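PDB 7MX5: Tol-Pal system protein TolB from Acinetobacter baumannii, which probably works in the periplasm as part of the Tol-Pal system, which supports outer membrane invagination during cell division and outer membrane integrity. Local coordinates for residues 221-233 and 240-252. Numbering follows the deposited sequence.
Sequences FSPDGKSMLFTAS and IYQMDLSTRQVKR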
# COMPACT_ATOMS: atom_id res chain seq x y z
N PHE A 221 11.85 -6.80 6.61
CA PHE A 221 13.02 -7.25 5.88
C PHE A 221 13.96 -6.09 5.57
O PHE A 221 13.51 -4.98 5.27
CB PHE A 221 12.61 -7.95 4.58
CG PHE A 221 12.01 -9.30 4.81
CD1 PHE A 221 12.82 -10.39 5.09
CD2 PHE A 221 10.64 -9.49 4.76
CE1 PHE A 221 12.27 -11.64 5.30
CE2 PHE A 221 10.09 -10.73 4.97
CZ PHE A 221 10.91 -11.81 5.24
N SER A 222 15.26 -6.37 5.64
CA SER A 222 16.27 -5.37 5.36
C SER A 222 16.22 -4.96 3.89
O SER A 222 15.94 -5.79 3.02
CB SER A 222 17.65 -5.91 5.70
OG SER A 222 18.22 -5.23 6.81
N PRO A 223 16.49 -3.69 3.58
CA PRO A 223 16.55 -3.28 2.17
C PRO A 223 17.57 -4.05 1.36
O PRO A 223 17.36 -4.27 0.16
CB PRO A 223 16.90 -1.79 2.24
CG PRO A 223 16.54 -1.35 3.62
CD PRO A 223 16.53 -2.55 4.51
N ASP A 224 18.68 -4.47 1.96
CA ASP A 224 19.70 -5.23 1.24
C ASP A 224 19.32 -6.69 1.03
O ASP A 224 20.08 -7.42 0.39
CB ASP A 224 21.05 -5.14 1.98
CG ASP A 224 21.00 -5.70 3.39
OD1 ASP A 224 20.03 -6.40 3.75
OD2 ASP A 224 21.96 -5.45 4.16
N GLY A 225 18.17 -7.12 1.55
CA GLY A 225 17.75 -8.49 1.39
C GLY A 225 18.56 -9.50 2.17
O GLY A 225 18.52 -10.69 1.84
N LYS A 226 19.29 -9.06 3.19
CA LYS A 226 20.16 -9.95 3.95
C LYS A 226 19.71 -10.21 5.37
O LYS A 226 20.18 -11.18 5.98
CB LYS A 226 21.59 -9.38 3.99
CG LYS A 226 22.15 -9.00 2.62
CD LYS A 226 23.63 -9.31 2.54
CE LYS A 226 24.11 -9.34 1.10
NZ LYS A 226 24.36 -10.73 0.62
N SER A 227 18.82 -9.38 5.92
CA SER A 227 18.43 -9.51 7.32
C SER A 227 16.93 -9.31 7.47
O SER A 227 16.26 -8.78 6.58
CB SER A 227 19.19 -8.50 8.20
OG SER A 227 20.59 -8.61 8.01
N MET A 228 16.42 -9.73 8.62
CA MET A 228 15.01 -9.60 8.95
C MET A 228 14.87 -9.29 10.44
O MET A 228 15.53 -9.92 11.27
CB MET A 228 14.22 -10.87 8.60
CG MET A 228 12.83 -10.93 9.23
SD MET A 228 12.10 -12.57 9.15
CE MET A 228 12.42 -13.14 10.82
N LEU A 229 14.02 -8.32 10.76
CA LEU A 229 13.68 -8.01 12.14
C LEU A 229 12.37 -8.69 12.52
O LEU A 229 11.49 -8.91 11.67
CB LEU A 229 13.56 -6.50 12.35
CG LEU A 229 14.85 -5.69 12.34
CD1 LEU A 229 14.55 -4.23 12.07
CD2 LEU A 229 15.62 -5.85 13.64
N PHE A 230 12.24 -9.02 13.80
CA PHE A 230 11.01 -9.62 14.30
C PHE A 230 10.92 -9.40 15.80
O PHE A 230 11.93 -9.14 16.47
CB PHE A 230 10.94 -11.12 13.96
CG PHE A 230 12.03 -11.94 14.58
CD1 PHE A 230 13.30 -11.96 14.03
CD2 PHE A 230 11.79 -12.72 15.70
CE1 PHE A 230 14.31 -12.72 14.59
CE2 PHE A 230 12.79 -13.48 16.27
CZ PHE A 230 14.05 -13.49 15.71
N THR A 231 9.70 -9.48 16.31
CA THR A 231 9.43 -9.32 17.73
C THR A 231 9.24 -10.69 18.38
O THR A 231 8.61 -11.58 17.81
CB THR A 231 8.18 -8.46 17.96
OG1 THR A 231 8.18 -7.36 17.04
CG2 THR A 231 8.17 -7.93 19.38
N ALA A 232 9.79 -10.84 19.58
CA ALA A 232 9.70 -12.10 20.30
C ALA A 232 9.98 -11.84 21.78
O ALA A 232 10.83 -11.01 22.11
CB ALA A 232 10.68 -13.14 19.75
N SER A 233 9.27 -12.55 22.64
CA SER A 233 9.42 -12.45 24.09
C SER A 233 9.73 -13.84 24.62
O SER A 233 8.81 -14.59 24.96
CB SER A 233 8.16 -11.88 24.74
OG SER A 233 6.99 -12.39 24.12
N ILE A 240 12.84 -6.82 20.35
CA ILE A 240 13.17 -6.78 18.93
C ILE A 240 14.42 -7.61 18.69
O ILE A 240 15.43 -7.46 19.40
CB ILE A 240 13.36 -5.33 18.44
CG1 ILE A 240 12.02 -4.59 18.41
CG2 ILE A 240 14.02 -5.31 17.07
CD1 ILE A 240 11.98 -3.38 19.30
N TYR A 241 14.37 -8.47 17.68
CA TYR A 241 15.49 -9.30 17.27
C TYR A 241 15.79 -9.05 15.80
O TYR A 241 14.88 -8.78 15.00
CB TYR A 241 15.19 -10.78 17.49
CG TYR A 241 15.06 -11.19 18.94
CD1 TYR A 241 13.85 -11.06 19.61
CD2 TYR A 241 16.15 -11.68 19.64
CE1 TYR A 241 13.73 -11.42 20.94
CE2 TYR A 241 16.03 -12.06 20.97
CZ TYR A 241 14.82 -11.92 21.61
OH TYR A 241 14.71 -12.28 22.93
N GLN A 242 17.06 -9.15 15.43
CA GLN A 242 17.47 -9.11 14.03
C GLN A 242 18.01 -10.48 13.63
O GLN A 242 18.88 -11.03 14.30
CB GLN A 242 18.54 -8.04 13.78
CG GLN A 242 18.79 -7.81 12.29
CD GLN A 242 19.86 -6.78 12.01
OE1 GLN A 242 20.54 -6.31 12.92
NE2 GLN A 242 20.01 -6.41 10.75
N MET A 243 17.49 -11.01 12.53
CA MET A 243 17.94 -12.28 11.99
C MET A 243 18.83 -12.05 10.78
O MET A 243 18.61 -11.13 10.00
CB MET A 243 16.77 -13.17 11.59
CG MET A 243 17.09 -14.64 11.68
SD MET A 243 15.90 -15.68 10.83
CE MET A 243 15.61 -16.91 12.09
N ASP A 244 19.84 -12.90 10.64
CA ASP A 244 20.66 -12.96 9.43
C ASP A 244 20.17 -14.14 8.60
O ASP A 244 20.16 -15.28 9.08
CB ASP A 244 22.14 -13.11 9.78
CG ASP A 244 23.00 -13.33 8.56
OD1 ASP A 244 22.69 -12.75 7.49
OD2 ASP A 244 24.00 -14.07 8.66
N LEU A 245 19.75 -13.87 7.37
CA LEU A 245 19.05 -14.87 6.58
C LEU A 245 19.94 -16.05 6.22
O LEU A 245 19.45 -17.18 6.06
CB LEU A 245 18.49 -14.24 5.30
CG LEU A 245 17.42 -13.15 5.47
CD1 LEU A 245 16.60 -13.00 4.20
CD2 LEU A 245 16.52 -13.44 6.67
N SER A 246 21.25 -15.83 6.09
CA SER A 246 22.14 -16.88 5.60
C SER A 246 22.27 -18.02 6.60
O SER A 246 22.17 -19.20 6.23
CB SER A 246 23.51 -16.29 5.27
OG SER A 246 24.17 -15.86 6.45
N THR A 247 22.48 -17.69 7.87
CA THR A 247 22.76 -18.70 8.89
C THR A 247 21.67 -18.79 9.96
O THR A 247 21.80 -19.60 10.89
CB THR A 247 24.11 -18.41 9.56
OG1 THR A 247 24.97 -17.74 8.63
CG2 THR A 247 24.78 -19.70 10.00
N ARG A 248 20.59 -18.00 9.86
CA ARG A 248 19.48 -18.00 10.83
C ARG A 248 19.95 -17.59 12.20
O ARG A 248 19.35 -17.93 13.24
CB ARG A 248 18.77 -19.35 10.90
CG ARG A 248 17.45 -19.35 10.20
CD ARG A 248 17.60 -19.07 8.72
NE ARG A 248 16.42 -19.49 7.99
CZ ARG A 248 16.41 -19.81 6.70
NH1 ARG A 248 17.52 -19.77 5.97
NH2 ARG A 248 15.27 -20.19 6.13
N GLN A 249 21.03 -16.84 12.17
CA GLN A 249 21.63 -16.21 13.33
C GLN A 249 20.75 -15.14 13.99
O GLN A 249 20.60 -14.05 13.44
CB GLN A 249 22.98 -15.60 12.95
CG GLN A 249 23.76 -15.05 14.13
CD GLN A 249 25.15 -14.61 13.75
OE1 GLN A 249 25.58 -14.80 12.61
NE2 GLN A 249 25.87 -14.01 14.70
N VAL A 250 20.22 -15.41 15.19
CA VAL A 250 19.36 -14.45 15.89
C VAL A 250 20.08 -13.88 17.11
O VAL A 250 20.70 -14.62 17.89
CB VAL A 250 18.00 -15.06 16.31
CG1 VAL A 250 17.14 -15.30 15.09
CG2 VAL A 250 18.19 -16.34 17.10
N LYS A 251 20.00 -12.56 17.28
CA LYS A 251 20.52 -11.91 18.48
C LYS A 251 19.77 -10.60 18.67
O LYS A 251 19.42 -9.92 17.70
CB LYS A 251 22.03 -11.66 18.38
CG LYS A 251 22.81 -12.28 19.55
CD LYS A 251 22.38 -11.68 20.88
CE LYS A 251 21.66 -12.71 21.75
NZ LYS A 251 22.34 -12.91 23.07
N ARG A 252 19.53 -10.24 19.93
CA ARG A 252 18.55 -9.24 20.31
C ARG A 252 19.13 -7.82 20.27
O ARG A 252 20.34 -7.61 20.27
CB ARG A 252 17.99 -9.54 21.70
CG ARG A 252 18.96 -9.35 22.83
CD ARG A 252 18.20 -9.04 24.10
NE ARG A 252 17.75 -7.65 24.12
CZ ARG A 252 18.32 -6.69 24.84
NH1 ARG A 252 19.35 -6.95 25.63
NH2 ARG A 252 17.85 -5.45 24.75
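Strands 227-232 and 240-244 form the central antiparallel hairpin of one four-stranded blade of the TolB beta-propeller, and F230 and Y241 face each other as a hydrogen-bonded pair within it. The axes of segments 227-232 and 240-244 approach to 4.5 Å, running nearly antiparallel. Two reciprocal backbone pairs set the register: F230 exchanges N-H...O hydrogen bonds with Y241 in both directions, and M228 does so with M243. Past the strand end, L245 N donates to K226 O at 3.1 Å, while L245 CD2 packs on M228 CB at 4.0 Å.

M228, F230, Y241 and M243 occupy one face, where M228 and M243 also meet I209 of the preceding blade. F230 holds CG between its backbone N and carbonyl carbon (chi1 62°), which lays the ring so that one face meets Y241 CB. The evidence for a CH-pi contact is Y241 CB lying 3.7 Å from the F230 ring centroid, 23° off the normal. The two ring planes are almost parallel, at 20°, but the offset leaves little stacking between them. V250 CG1 of outer strand 249-252 reaches the F230 ring edge at CZ, 3.6 Å away.

On the face of S227, L229 and Q242, turned to Y265 and F272 of the next blade, L229 CD2 touches Q242 CB at 3.7 Å. The extended Q242 chain carries NE2 alongside S227, 3.4 Å from S227 CB.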